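Local coordinates for RIM-binding protein, isoform F (Drosophila melanogaster, PDB 6Q9M), which couples synaptic vesicle recruitment to release sites at the active zone, probably as a scaffold whose central part is an array of fibronectin type III domains, at residues 111-116 / 199-204; 131-136 / 161-166; 206-211 / 287-292; 212-217 / 229-234; 223-228 / 266-271. All blocks are in the same frame, centred on the assembly; numbering follows the deposited sequence.

Contact 1 (111-116 / 199-204)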
# COMPACT_ATOMS: atom_id res chain seq x y z
N SER A 111 2.88 6.99 -0.14
CA SER A 111 1.85 7.77 0.54
C SER A 111 2.53 8.76 1.47
O SER A 111 3.76 8.77 1.61
CB SER A 111 0.87 6.87 1.30
OG SER A 111 1.53 6.21 2.36
N HIS A 112 1.72 9.61 2.11
CA HIS A 112 2.22 10.65 3.01
C HIS A 112 3.38 11.41 2.36
O HIS A 112 4.47 11.56 2.93
CB HIS A 112 2.62 10.05 4.36
CG HIS A 112 1.47 9.47 5.13
ND1 HIS A 112 1.15 8.13 5.09
CD2 HIS A 112 0.57 10.05 5.95
CE1 HIS A 112 0.11 7.91 5.87
NE2 HIS A 112 -0.27 9.06 6.41
N ILE A 113 3.15 11.84 1.13
CA ILE A 113 4.19 12.47 0.34
C ILE A 113 4.35 13.92 0.77
O ILE A 113 3.37 14.65 0.90
CB ILE A 113 3.85 12.37 -1.16
CG1 ILE A 113 3.72 10.90 -1.57
CG2 ILE A 113 4.88 13.14 -2.00
CD1 ILE A 113 3.34 10.69 -3.02
N THR A 114 5.59 14.34 1.00
CA THR A 114 5.91 15.74 1.24
C THR A 114 6.91 16.20 0.18
O THR A 114 7.19 15.48 -0.79
CB THR A 114 6.47 15.94 2.66
OG1 THR A 114 7.76 15.31 2.78
CG2 THR A 114 5.53 15.35 3.68
N CYS A 115 7.47 17.39 0.37
CA CYS A 115 8.47 17.87 -0.58
C CYS A 115 9.80 17.13 -0.46
O CYS A 115 10.64 17.24 -1.35
CB CYS A 115 8.71 19.37 -0.41
SG CYS A 115 8.89 19.87 1.28
N SER A 116 10.01 16.39 0.64
CA SER A 116 11.30 15.77 0.87
C SER A 116 11.22 14.31 1.31
O SER A 116 12.26 13.72 1.64
CB SER A 116 12.08 16.55 1.92
OG SER A 116 11.46 16.34 3.17
N ALA A 199 6.76 1.86 -7.86
CA ALA A 199 5.77 2.92 -7.79
C ALA A 199 6.40 4.22 -8.25
O ALA A 199 7.54 4.52 -7.92
CB ALA A 199 5.22 3.08 -6.37
N ASP A 200 5.64 4.99 -9.03
CA ASP A 200 6.05 6.32 -9.46
C ASP A 200 5.26 7.36 -8.68
O ASP A 200 4.04 7.23 -8.53
CB ASP A 200 5.81 6.52 -10.96
CG ASP A 200 6.75 5.67 -11.82
OD1 ASP A 200 7.92 5.42 -11.40
OD2 ASP A 200 6.33 5.26 -12.93
N PHE A 201 5.94 8.39 -8.20
CA PHE A 201 5.29 9.49 -7.50
C PHE A 201 6.16 10.74 -7.65
O PHE A 201 7.30 10.67 -8.10
CB PHE A 201 5.04 9.16 -6.02
CG PHE A 201 6.28 9.18 -5.16
CD1 PHE A 201 7.07 8.04 -5.03
CD2 PHE A 201 6.65 10.33 -4.48
CE1 PHE A 201 8.22 8.06 -4.23
CE2 PHE A 201 7.81 10.36 -3.67
CZ PHE A 201 8.59 9.22 -3.56
N ARG A 202 5.59 11.89 -7.26
CA ARG A 202 6.30 13.16 -7.30
C ARG A 202 6.26 13.82 -5.93
O ARG A 202 5.23 13.78 -5.25
CB ARG A 202 5.68 14.12 -8.33
CG ARG A 202 6.43 15.46 -8.38
CD ARG A 202 5.78 16.52 -9.26
NE ARG A 202 5.09 16.00 -10.43
CZ ARG A 202 5.56 16.09 -11.67
NH1 ARG A 202 6.73 16.68 -11.88
NH2 ARG A 202 4.87 15.60 -12.69
N THR A 203 7.37 14.44 -5.52
CA THR A 203 7.32 15.13 -4.24
C THR A 203 6.51 16.43 -4.37
O THR A 203 6.25 16.92 -5.47
CB THR A 203 8.72 15.41 -3.70
OG1 THR A 203 9.57 15.95 -4.73
CG2 THR A 203 9.32 14.12 -3.16
N LEU A 204 6.06 16.95 -3.23
CA LEU A 204 5.31 18.19 -3.21
C LEU A 204 6.23 19.38 -3.50
O LEU A 204 7.46 19.27 -3.43
CB LEU A 204 4.60 18.38 -1.87
CG LEU A 204 3.64 17.29 -1.39
CD1 LEU A 204 3.10 17.67 -0.04
CD2 LEU A 204 2.48 17.05 -2.37
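The one hydrogen bond that joins these segments, from L204 N to T114 O (3.1 Å), has an odd approach: the donor stands above the carbonyl plane, 63° out of it, and the C=O...N angle is only 105°. Next to this bond L204 lays its CD1 branch 3.2 Å from I113 O, while C115 CB comes within 3.3 Å of L204 O. I113 gives the largest share of the buried surface, with L204 next. The CG2 branch of I113 sits 3.3 Å from R202 O, and the other arm, with CD1 anti to CA (chi2 178°), reaches obliquely to F201, CD1 lying 3.6 Å from CD2 of the ring. The segments belong to the second fibronectin type III domain, a sandwich of two sheets. The loop between strands 106-111 and 118-123 of one sheet closes over the end of strand 198-202, an outer strand of the other, and an isoleucine suits this seam because its two arms can serve two neighbours. T203 presents CB to T114 O at 3.3 Å, while its hydroxyl turns to the backbone of A156 and T159. T114 OG1 accepts from S116 N in an ST turn and also bonds to the S117 hydroxyl.

Contact 2 (131-136 / 161-166); sequences HVVCVN and YRVTVR
R166 lays its guanidinium over V132, whose CG1 stands 3.8 Å above one face, offset toward the rim. V132 and R166 form an antiparallel hydrogen-bonded pair, their side chains side by side, on strands 131-135 and 160-167, central in the four-stranded sheet of this fibronectin type III domain. The arginine chain, extended from CG to NE, covers its neighbour and still reaches E139 with NH2 in a salt bridge. An alanine here would probably uncover V132 and leave the carboxylate of E139 without its charged mate. C134 and T164 exchange two backbone bonds, and C134 CB meets T164 OG1 at 3.3 Å. The opposite face carries V133, V135, V163 and V165, branched apolar residues suited to strand and core; V133 CG1 touches V163 CG2 at 3.6 Å, and W122 and I120 of the other sheet cover this side. V135 CG1 packs on CD1 of Y161 (3.7 Å); the tyrosine hydroxyl bonds to the backbone N of A156, five residues back, as in a tyrosine corner. N136, its backbone left-handed, ends the strand: N136 N bonds to R162 O at 2.8 Å, and its OD1 accepts an almost straight bond (177°) from R162 N, 2.9 Å away.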
# COMPACT_ATOMS: atom_id res chain seq x y z
N HIS A 131 13.83 -6.96 2.95
CA HIS A 131 13.49 -6.26 1.73
C HIS A 131 14.37 -5.02 1.60
O HIS A 131 14.75 -4.40 2.60
CB HIS A 131 12.02 -5.90 1.69
CG HIS A 131 11.12 -7.09 1.58
ND1 HIS A 131 10.87 -7.72 0.38
CD2 HIS A 131 10.44 -7.78 2.52
CE1 HIS A 131 10.05 -8.74 0.58
NE2 HIS A 131 9.78 -8.80 1.87
N VAL A 132 14.67 -4.67 0.35
CA VAL A 132 15.55 -3.56 0.01
C VAL A 132 14.73 -2.52 -0.73
O VAL A 132 14.11 -2.83 -1.76
CB VAL A 132 16.74 -4.04 -0.85
CG1 VAL A 132 17.45 -2.87 -1.45
CG2 VAL A 132 17.71 -4.86 -0.02
N VAL A 133 14.74 -1.29 -0.22
CA VAL A 133 14.04 -0.18 -0.86
C VAL A 133 15.04 0.59 -1.72
O VAL A 133 16.16 0.90 -1.28
CB VAL A 133 13.39 0.73 0.19
CG1 VAL A 133 12.59 1.83 -0.49
CG2 VAL A 133 12.52 -0.10 1.14
N CYS A 134 14.67 0.83 -2.97
CA CYS A 134 15.52 1.48 -3.96
C CYS A 134 14.78 2.68 -4.53
O CYS A 134 13.63 2.55 -4.96
CB CYS A 134 15.91 0.51 -5.07
SG CYS A 134 17.06 -0.79 -4.53
N VAL A 135 15.43 3.83 -4.52
CA VAL A 135 14.87 5.05 -5.09
C VAL A 135 15.74 5.41 -6.28
O VAL A 135 16.96 5.56 -6.14
CB VAL A 135 14.82 6.19 -4.06
CG1 VAL A 135 13.94 7.34 -4.56
CG2 VAL A 135 14.30 5.67 -2.74
N ASN A 136 15.12 5.50 -7.46
CA ASN A 136 15.85 5.87 -8.68
C ASN A 136 17.12 5.02 -8.84
O ASN A 136 18.20 5.52 -9.20
CB ASN A 136 16.18 7.36 -8.69
CG ASN A 136 14.95 8.22 -8.97
OD1 ASN A 136 13.84 7.71 -9.10
ND2 ASN A 136 15.15 9.53 -9.06
N TYR A 161 10.07 10.39 -8.69
CA TYR A 161 10.83 9.29 -8.12
C TYR A 161 10.17 7.97 -8.50
O TYR A 161 8.94 7.87 -8.53
CB TYR A 161 10.94 9.43 -6.61
CG TYR A 161 11.83 10.56 -6.19
CD1 TYR A 161 13.22 10.47 -6.32
CD2 TYR A 161 11.29 11.74 -5.67
CE1 TYR A 161 14.04 11.51 -5.92
CE2 TYR A 161 12.11 12.79 -5.28
CZ TYR A 161 13.49 12.67 -5.41
OH TYR A 161 14.31 13.69 -5.02
N ARG A 162 11.01 6.99 -8.81
CA ARG A 162 10.59 5.61 -8.99
C ARG A 162 11.22 4.79 -7.88
O ARG A 162 12.45 4.70 -7.79
CB ARG A 162 11.00 5.08 -10.35
CG ARG A 162 10.74 3.59 -10.53
CD ARG A 162 10.77 3.23 -12.01
NE ARG A 162 9.56 3.67 -12.70
CZ ARG A 162 9.36 3.48 -13.99
NH1 ARG A 162 10.28 2.85 -14.71
NH2 ARG A 162 8.23 3.91 -14.58
N VAL A 163 10.40 4.14 -7.06
CA VAL A 163 10.92 3.34 -5.96
C VAL A 163 10.49 1.90 -6.18
O VAL A 163 9.34 1.64 -6.57
CB VAL A 163 10.46 3.90 -4.59
CG1 VAL A 163 9.02 4.21 -4.60
CG2 VAL A 163 10.81 2.91 -3.46
N THR A 164 11.43 0.98 -5.99
CA THR A 164 11.22 -0.46 -6.12
C THR A 164 11.54 -1.14 -4.79
O THR A 164 12.27 -0.60 -3.95
CB THR A 164 12.11 -1.06 -7.21
OG1 THR A 164 13.47 -1.04 -6.75
CG2 THR A 164 12.03 -0.24 -8.48
N VAL A 165 11.00 -2.34 -4.61
CA VAL A 165 11.24 -3.15 -3.43
C VAL A 165 11.54 -4.58 -3.87
O VAL A 165 10.84 -5.13 -4.71
CB VAL A 165 10.04 -3.12 -2.47
CG1 VAL A 165 10.33 -3.99 -1.24
CG2 VAL A 165 9.71 -1.70 -2.05
N ARG A 166 12.60 -5.16 -3.31
CA ARG A 166 12.95 -6.52 -3.67
C ARG A 166 13.34 -7.26 -2.39
O ARG A 166 13.76 -6.66 -1.38
CB ARG A 166 14.00 -6.42 -4.83
CG ARG A 166 15.09 -5.35 -4.58
CD ARG A 166 16.21 -5.69 -5.48
NE ARG A 166 17.56 -5.20 -5.22
CZ ARG A 166 18.41 -5.36 -4.20
NH1 ARG A 166 18.37 -6.45 -3.38
NH2 ARG A 166 19.53 -4.63 -4.29

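Contact 3 (206-211 / 287-292)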
# COMPACT_ATOMS: atom_id res chain seq x y z
N LYS A 206 7.87 23.06 -2.75
CA LYS A 206 8.34 23.73 -1.55
C LYS A 206 7.51 24.96 -1.21
O LYS A 206 6.84 25.01 -0.17
CB LYS A 206 9.81 24.10 -1.72
CG LYS A 206 10.08 24.85 -3.03
CD LYS A 206 11.33 24.39 -3.77
CE LYS A 206 11.19 24.65 -5.26
NZ LYS A 206 10.21 23.71 -5.90
N GLY A 207 7.56 25.98 -2.06
CA GLY A 207 6.95 27.25 -1.71
C GLY A 207 5.61 27.59 -2.32
O GLY A 207 5.02 28.61 -1.96
N LEU A 208 5.16 26.79 -3.26
CA LEU A 208 3.95 27.13 -3.98
C LEU A 208 2.96 25.97 -4.00
O LEU A 208 3.35 24.81 -3.81
CB LEU A 208 4.29 27.57 -5.41
CG LEU A 208 4.61 29.05 -5.59
CD1 LEU A 208 6.03 29.39 -5.13
CD2 LEU A 208 4.37 29.45 -6.99
N PRO A 209 1.67 26.26 -4.20
CA PRO A 209 0.67 25.19 -4.16
C PRO A 209 0.94 24.07 -5.15
O PRO A 209 1.76 24.18 -6.06
CB PRO A 209 -0.62 25.91 -4.53
CG PRO A 209 -0.40 27.33 -4.22
CD PRO A 209 1.07 27.58 -3.98
N ASP A 210 0.20 23.00 -4.97
CA ASP A 210 0.39 21.81 -5.77
C ASP A 210 -0.82 21.58 -6.67
O ASP A 210 -1.97 21.81 -6.27
CB ASP A 210 0.60 20.58 -4.88
CG ASP A 210 2.04 20.42 -4.47
OD1 ASP A 210 2.92 20.31 -5.36
OD2 ASP A 210 2.31 20.43 -3.25
N PRO A 211 -0.59 21.15 -7.91
CA PRO A 211 -1.70 20.96 -8.83
C PRO A 211 -2.55 19.78 -8.42
O PRO A 211 -2.07 18.87 -7.72
CB PRO A 211 -1.00 20.71 -10.18
CG PRO A 211 0.41 20.27 -9.81
CD PRO A 211 0.74 20.93 -8.52
N ARG A 287 -3.56 31.53 -1.61
CA ARG A 287 -3.87 32.81 -0.99
C ARG A 287 -3.26 33.98 -1.75
O ARG A 287 -3.87 35.05 -1.82
CB ARG A 287 -3.40 32.81 0.47
CG ARG A 287 -1.89 32.57 0.71
CD ARG A 287 -1.50 31.09 0.67
NE ARG A 287 -0.18 30.81 1.25
CZ ARG A 287 0.63 29.84 0.81
NH1 ARG A 287 1.80 29.64 1.40
NH2 ARG A 287 0.27 29.07 -0.21
N ASP A 288 -2.06 33.81 -2.33
CA ASP A 288 -1.49 34.85 -3.17
C ASP A 288 -0.94 34.33 -4.50
O ASP A 288 -0.29 35.10 -5.22
CB ASP A 288 -0.37 35.59 -2.44
CG ASP A 288 -0.80 36.12 -1.07
OD1 ASP A 288 -0.89 35.33 -0.11
OD2 ASP A 288 -1.03 37.35 -0.95
N SER A 289 -1.17 33.07 -4.88
CA SER A 289 -0.53 32.54 -6.08
C SER A 289 -1.29 31.31 -6.58
O SER A 289 -2.15 30.77 -5.88
CB SER A 289 0.93 32.21 -5.82
OG SER A 289 1.55 31.68 -6.98
N GLN A 290 -0.90 30.82 -7.75
CA GLN A 290 -1.45 29.66 -8.41
C GLN A 290 -0.30 28.66 -8.64
O GLN A 290 0.83 29.04 -9.00
CB GLN A 290 -2.20 30.07 -9.70
CG GLN A 290 -1.39 30.61 -10.87
CD GLN A 290 -0.76 29.56 -11.81
OE1 GLN A 290 -1.46 28.83 -12.45
NE2 GLN A 290 0.51 29.64 -12.03
N SER A 291 -0.57 27.40 -8.33
CA SER A 291 0.32 26.26 -8.56
C SER A 291 0.75 26.10 -10.01
O SER A 291 0.18 26.71 -10.92
CB SER A 291 -0.37 24.96 -8.12
OG SER A 291 -1.27 24.51 -9.09
N ALA A 292 1.78 25.29 -10.24
CA ALA A 292 2.08 24.84 -11.59
C ALA A 292 0.94 23.97 -12.12
O ALA A 292 0.04 23.53 -11.39
CB ALA A 292 3.39 24.05 -11.60
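P209 and S291 bring their CA atoms within 4.5 Å where two irregular segments, running 62° apart, pass each other without a hydrogen bond between them. S291 CB rests 3.1 Å from P209 O and 3.7 Å from P209 CB, while OG faces the start of P211, 3.6 Å from CA. The first torsion of S291 (chi1 80°) sets OG between the backbone N and the carbonyl carbon, where it donates to A292 O at 2.8 Å; S291 OG is also hydrogen-bonded to T284 N. A serine fits here because it is small enough to lie against a proline and polar enough to tie its own loop together. P211 then sets CB against A292 O, 3.2 Å away. At the other end L208 CD2 touches S289 OG (3.6 Å), and R287 brings NH2 obliquely to P209 CD at 4.1 Å. In the immunoglobulin-like third domain this joins the entering chain to the loop after strand 283-286, and the carbonyl of D210 is hydrogen-bonded to the T284 hydroxyl. Two prolines, lacking amide hydrogens, leave the segments to meet through van der Waals contact, while the hydroxyl of S291 is satisfied by A292 O and T284 N.

Contact 4 (212-217 / 229-234); sequences PQEIQL and TWQPVN
W230 packs on P212 through CB and the near side of its indole. Its CB lies 3.9 Å from P212 CB and also faces Q213 O and, more distantly, CG1 of I215. CG, held between the backbone N and the carbonyl carbon (chi1 60°), stays close to the proline. The next ring atom makes the tightest touch, W230 CD1 to P212 CB at 3.5 Å, in an oblique approach. Farther out the indole leaves P212 behind and meets the ring of Y245 edge-to-face, with A265 alongside. These residues lie on a hairpin, strands 215-219 and 225-231, within the immunoglobulin-like domain, and a large aromatic suits this buried place, as in fibronectin type III domains, where the second strand commonly carries a core tryptophan. An alanine here would probably open a gap beside P212 and leave the Y245 ring without its aromatic partner. The chain turns a corner at E214, whose backbone is left-handed, and the pairing differs before and after it. Before the corner Q231 N gives a nearly straight bond to Q213 O (2.9 Å). After it Q216 and T229 form a regular antiparallel hydrogen-bonded pair, Q216 N to T229 O at 3.0 Å and T229 N to Q216 O at the same length. I215 CA comes within 3.3 Å of T229 O, and its side chain turns away to I282 and I297. Beside the corner E214 OE1 approaches Q231 CB at 3.9 Å, the carboxylate and amide planes being 59° apart.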
# COMPACT_ATOMS: atom_id res chain seq x y z
N PRO A 212 -3.83 19.75 -8.79
CA PRO A 212 -4.67 18.60 -8.48
C PRO A 212 -4.25 17.37 -9.27
O PRO A 212 -3.65 17.46 -10.34
CB PRO A 212 -6.08 19.05 -8.88
CG PRO A 212 -5.86 20.11 -9.89
CD PRO A 212 -4.60 20.82 -9.46
N GLN A 213 -4.59 16.21 -8.73
CA GLN A 213 -4.32 14.94 -9.37
C GLN A 213 -5.62 14.30 -9.84
O GLN A 213 -6.72 14.83 -9.61
CB GLN A 213 -3.57 14.01 -8.43
CG GLN A 213 -2.33 14.63 -7.81
CD GLN A 213 -1.41 13.59 -7.22
OE1 GLN A 213 -1.01 13.68 -6.06
NE2 GLN A 213 -1.06 12.59 -8.02
N GLU A 214 -5.49 13.14 -10.48
CA GLU A 214 -6.62 12.34 -10.94
C GLU A 214 -7.55 13.17 -11.81
O GLU A 214 -8.78 13.14 -11.67
CB GLU A 214 -7.36 11.71 -9.76
CG GLU A 214 -6.56 10.63 -9.04
CD GLU A 214 -7.24 10.14 -7.78
OE1 GLU A 214 -8.41 10.51 -7.54
OE2 GLU A 214 -6.61 9.37 -7.02
N ILE A 215 -6.96 13.89 -12.75
CA ILE A 215 -7.73 14.66 -13.71
C ILE A 215 -8.37 13.72 -14.71
O ILE A 215 -7.69 12.86 -15.29
CB ILE A 215 -6.84 15.69 -14.42
CG1 ILE A 215 -6.11 16.56 -13.40
CG2 ILE A 215 -7.66 16.48 -15.42
CD1 ILE A 215 -4.68 16.11 -13.15
N GLN A 216 -9.67 13.86 -14.92
CA GLN A 216 -10.35 13.13 -15.97
C GLN A 216 -11.32 14.05 -16.68
O GLN A 216 -11.63 15.15 -16.22
CB GLN A 216 -11.11 11.90 -15.43
CG GLN A 216 -10.53 11.32 -14.17
CD GLN A 216 -11.37 10.20 -13.62
OE1 GLN A 216 -12.50 9.97 -14.06
NE2 GLN A 216 -10.82 9.48 -12.64
N LEU A 217 -11.84 13.57 -17.80
CA LEU A 217 -12.71 14.39 -18.63
C LEU A 217 -13.71 13.50 -19.34
O LEU A 217 -13.38 12.37 -19.73
CB LEU A 217 -11.87 15.17 -19.64
CG LEU A 217 -12.60 16.27 -20.41
CD1 LEU A 217 -11.67 17.46 -20.54
CD2 LEU A 217 -13.06 15.76 -21.77
N THR A 229 -13.10 16.67 -14.11
CA THR A 229 -13.07 16.40 -12.68
C THR A 229 -11.63 16.23 -12.24
O THR A 229 -10.73 15.98 -13.06
CB THR A 229 -13.84 15.13 -12.34
OG1 THR A 229 -13.14 13.99 -12.85
CG2 THR A 229 -15.24 15.17 -12.95
N TRP A 230 -11.41 16.38 -10.93
CA TRP A 230 -10.07 16.26 -10.36
C TRP A 230 -10.21 16.03 -8.86
O TRP A 230 -11.26 16.29 -8.26
CB TRP A 230 -9.22 17.49 -10.62
CG TRP A 230 -9.82 18.72 -10.05
CD1 TRP A 230 -9.62 19.24 -8.79
CD2 TRP A 230 -10.73 19.60 -10.69
NE1 TRP A 230 -10.36 20.39 -8.62
CE2 TRP A 230 -11.06 20.63 -9.78
CE3 TRP A 230 -11.31 19.63 -11.96
CZ2 TRP A 230 -11.93 21.65 -10.10
CZ3 TRP A 230 -12.17 20.64 -12.28
CH2 TRP A 230 -12.47 21.64 -11.36
N GLN A 231 -9.14 15.52 -8.26
CA GLN A 231 -9.10 15.30 -6.82
C GLN A 231 -8.72 16.59 -6.09
O GLN A 231 -7.68 17.17 -6.39
CB GLN A 231 -8.11 14.20 -6.46
CG GLN A 231 -7.98 13.95 -4.96
CD GLN A 231 -6.55 13.69 -4.51
OE1 GLN A 231 -5.78 13.01 -5.20
NE2 GLN A 231 -6.18 14.23 -3.35
N PRO A 232 -9.55 17.07 -5.16
CA PRO A 232 -9.17 18.26 -4.38
C PRO A 232 -7.86 18.02 -3.65
O PRO A 232 -7.50 16.88 -3.34
CB PRO A 232 -10.34 18.44 -3.41
CG PRO A 232 -11.48 17.67 -4.03
CD PRO A 232 -10.85 16.53 -4.76
N VAL A 233 -7.15 19.10 -3.36
CA VAL A 233 -5.77 18.99 -2.88
C VAL A 233 -5.72 18.40 -1.47
O VAL A 233 -4.90 17.52 -1.18
CB VAL A 233 -5.09 20.36 -2.93
CG1 VAL A 233 -4.97 20.83 -4.35
CG2 VAL A 233 -5.91 21.35 -2.12
N ASN A 234 -6.60 18.87 -0.58
CA ASN A 234 -6.64 18.41 0.80
C ASN A 234 -5.29 18.62 1.49
O ASN A 234 -4.81 19.75 1.63
CB ASN A 234 -7.06 16.94 0.87
CG ASN A 234 -6.98 16.38 2.27
OD1 ASN A 234 -7.12 17.11 3.25
ND2 ASN A 234 -6.74 15.08 2.38

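Contact 5 (223-228 / 266-271)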
# COMPACT_ATOMS: atom_id res chain seq x y z
N ASP A 223 -25.32 18.12 -25.00
CA ASP A 223 -24.36 18.24 -26.09
C ASP A 223 -23.67 19.60 -26.03
O ASP A 223 -24.26 20.61 -25.62
CB ASP A 223 -25.05 18.03 -27.43
CG ASP A 223 -25.88 16.77 -27.46
OD1 ASP A 223 -25.59 15.87 -26.63
OD2 ASP A 223 -26.81 16.66 -28.29
N GLY A 224 -22.40 19.62 -26.43
CA GLY A 224 -21.60 20.82 -26.36
C GLY A 224 -21.12 21.19 -24.98
O GLY A 224 -20.71 22.34 -24.77
N THR A 225 -21.19 20.28 -24.02
CA THR A 225 -20.66 20.49 -22.69
C THR A 225 -19.77 19.31 -22.31
O THR A 225 -20.04 18.18 -22.70
CB THR A 225 -21.78 20.67 -21.66
OG1 THR A 225 -22.51 19.44 -21.53
CG2 THR A 225 -22.73 21.79 -22.08
N ILE A 226 -18.71 19.59 -21.57
CA ILE A 226 -17.83 18.53 -21.07
C ILE A 226 -17.67 18.72 -19.57
O ILE A 226 -17.74 19.84 -19.05
CB ILE A 226 -16.47 18.50 -21.78
CG1 ILE A 226 -15.94 19.90 -22.05
CG2 ILE A 226 -16.58 17.71 -23.10
CD1 ILE A 226 -15.34 20.58 -20.85
N LEU A 227 -17.49 17.60 -18.87
CA LEU A 227 -17.29 17.62 -17.43
C LEU A 227 -15.87 17.17 -17.09
O LEU A 227 -15.54 15.98 -17.23
CB LEU A 227 -18.32 16.74 -16.73
CG LEU A 227 -18.29 16.95 -15.22
CD1 LEU A 227 -19.23 18.07 -14.82
CD2 LEU A 227 -18.64 15.66 -14.50
N VAL A 228 -15.05 18.10 -16.64
CA VAL A 228 -13.70 17.81 -16.16
C VAL A 228 -13.77 17.69 -14.65
O VAL A 228 -14.45 18.48 -13.98
CB VAL A 228 -12.70 18.90 -16.60
CG1 VAL A 228 -13.26 20.28 -16.34
CG2 VAL A 228 -11.36 18.71 -15.90
N LEU A 266 -18.03 22.18 -15.31
CA LEU A 266 -18.79 21.88 -16.52
C LEU A 266 -18.97 23.15 -17.33
O LEU A 266 -19.66 24.08 -16.88
CB LEU A 266 -20.14 21.26 -16.16
CG LEU A 266 -21.27 21.39 -17.18
CD1 LEU A 266 -20.95 20.50 -18.35
CD2 LEU A 266 -22.56 20.95 -16.54
N ILE A 267 -18.39 23.21 -18.52
CA ILE A 267 -18.40 24.41 -19.35
C ILE A 267 -19.21 24.14 -20.61
O ILE A 267 -19.29 23.00 -21.09
CB ILE A 267 -16.98 24.92 -19.71
CG1 ILE A 267 -16.14 23.88 -20.50
CG2 ILE A 267 -16.23 25.33 -18.45
CD1 ILE A 267 -16.45 23.77 -22.00
N ASP A 268 -19.85 25.18 -21.12
CA ASP A 268 -20.48 25.13 -22.43
C ASP A 268 -19.47 25.68 -23.43
O ASP A 268 -19.09 26.85 -23.34
CB ASP A 268 -21.78 25.92 -22.48
CG ASP A 268 -22.56 25.68 -23.76
OD1 ASP A 268 -22.16 26.25 -24.81
OD2 ASP A 268 -23.54 24.91 -23.74
N ILE A 269 -19.04 24.84 -24.37
CA ILE A 269 -18.02 25.24 -25.35
C ILE A 269 -18.44 26.50 -26.11
O ILE A 269 -17.58 27.31 -26.47
CB ILE A 269 -17.71 24.08 -26.32
CG1 ILE A 269 -18.98 23.61 -27.04
CG2 ILE A 269 -17.05 22.93 -25.58
CD1 ILE A 269 -19.05 23.99 -28.51
N GLY A 270 -19.73 26.67 -26.37
CA GLY A 270 -20.15 27.83 -27.14
C GLY A 270 -19.95 29.14 -26.39
O GLY A 270 -19.34 30.08 -26.92
N LYS A 271 -20.45 29.21 -25.16
CA LYS A 271 -20.40 30.45 -24.39
C LYS A 271 -19.13 30.54 -23.55
O LYS A 271 -18.03 30.72 -24.07
CB LYS A 271 -21.65 30.59 -23.51
CG LYS A 271 -22.82 31.24 -24.26
CD LYS A 271 -23.94 31.67 -23.32
CE LYS A 271 -25.10 32.30 -24.09
NZ LYS A 271 -25.29 31.69 -25.45
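G224 receives I269 N on its carbonyl oxygen, a bond of 3.0 Å running nearly along the C=O axis, and I269 CG1 crowds the same oxygen at 3.1 Å. The positive phi of G224 (76°) favours glycine, and a side chain would sit close to I269. T225 follows, in a non-hydrogen-bonded pair with D268. Its hydroxyl, between the backbone N and the carbonyl carbon, bonds back to Q222 O, and the methyl meets D268, CG2 lying 3.6 Å from OD2; CB of T225 is also touched by L266 CD1 at 3.4 Å. I226 pairs with I267 through two backbone bonds, both weak. Their side chains lie alongside each other, pointing the same way, with I226 CD1 only 3.4 Å from I267 CG1. Strand 225-231 is here the middle member of a three-stranded antiparallel sheet in the immunoglobulin-like domain, flanked by 215-219 and 264-268, and the branched side chains of T225, I226 and I267 are well suited to its extended backbone. L227, on the same face as T225, brings CD1 to L266 CB (3.6 Å), the two leucines crossing at about a right angle. V228 carries the pairing on by a backbone bond with A265. Where the partner strand ends, D268 turns the chain: its OD1 accepts from G270 N at 2.9 Å, an Asx turn, in which aspartate offers the acceptor.

After the first fibronectin type III domain, the chain enters the second, where contact 1 closes a loop from 111-116 to 199-204. Contact 2 is nested inside it, in the sheet to which strand 198-202 also belongs, and the salt bridge of R162 with D200 ties the two together. Contact 3 opens soon after contact 1 closes. L204 packs on D210 where they meet, linking the second domain to the third. The loop that contact 3 closes, at 287-292, encloses contacts 4 and 5. Those two cross, since their segments alternate along the chain, and both use strand 225-231, joining it to 215-219 on one side and 264-268 on the other.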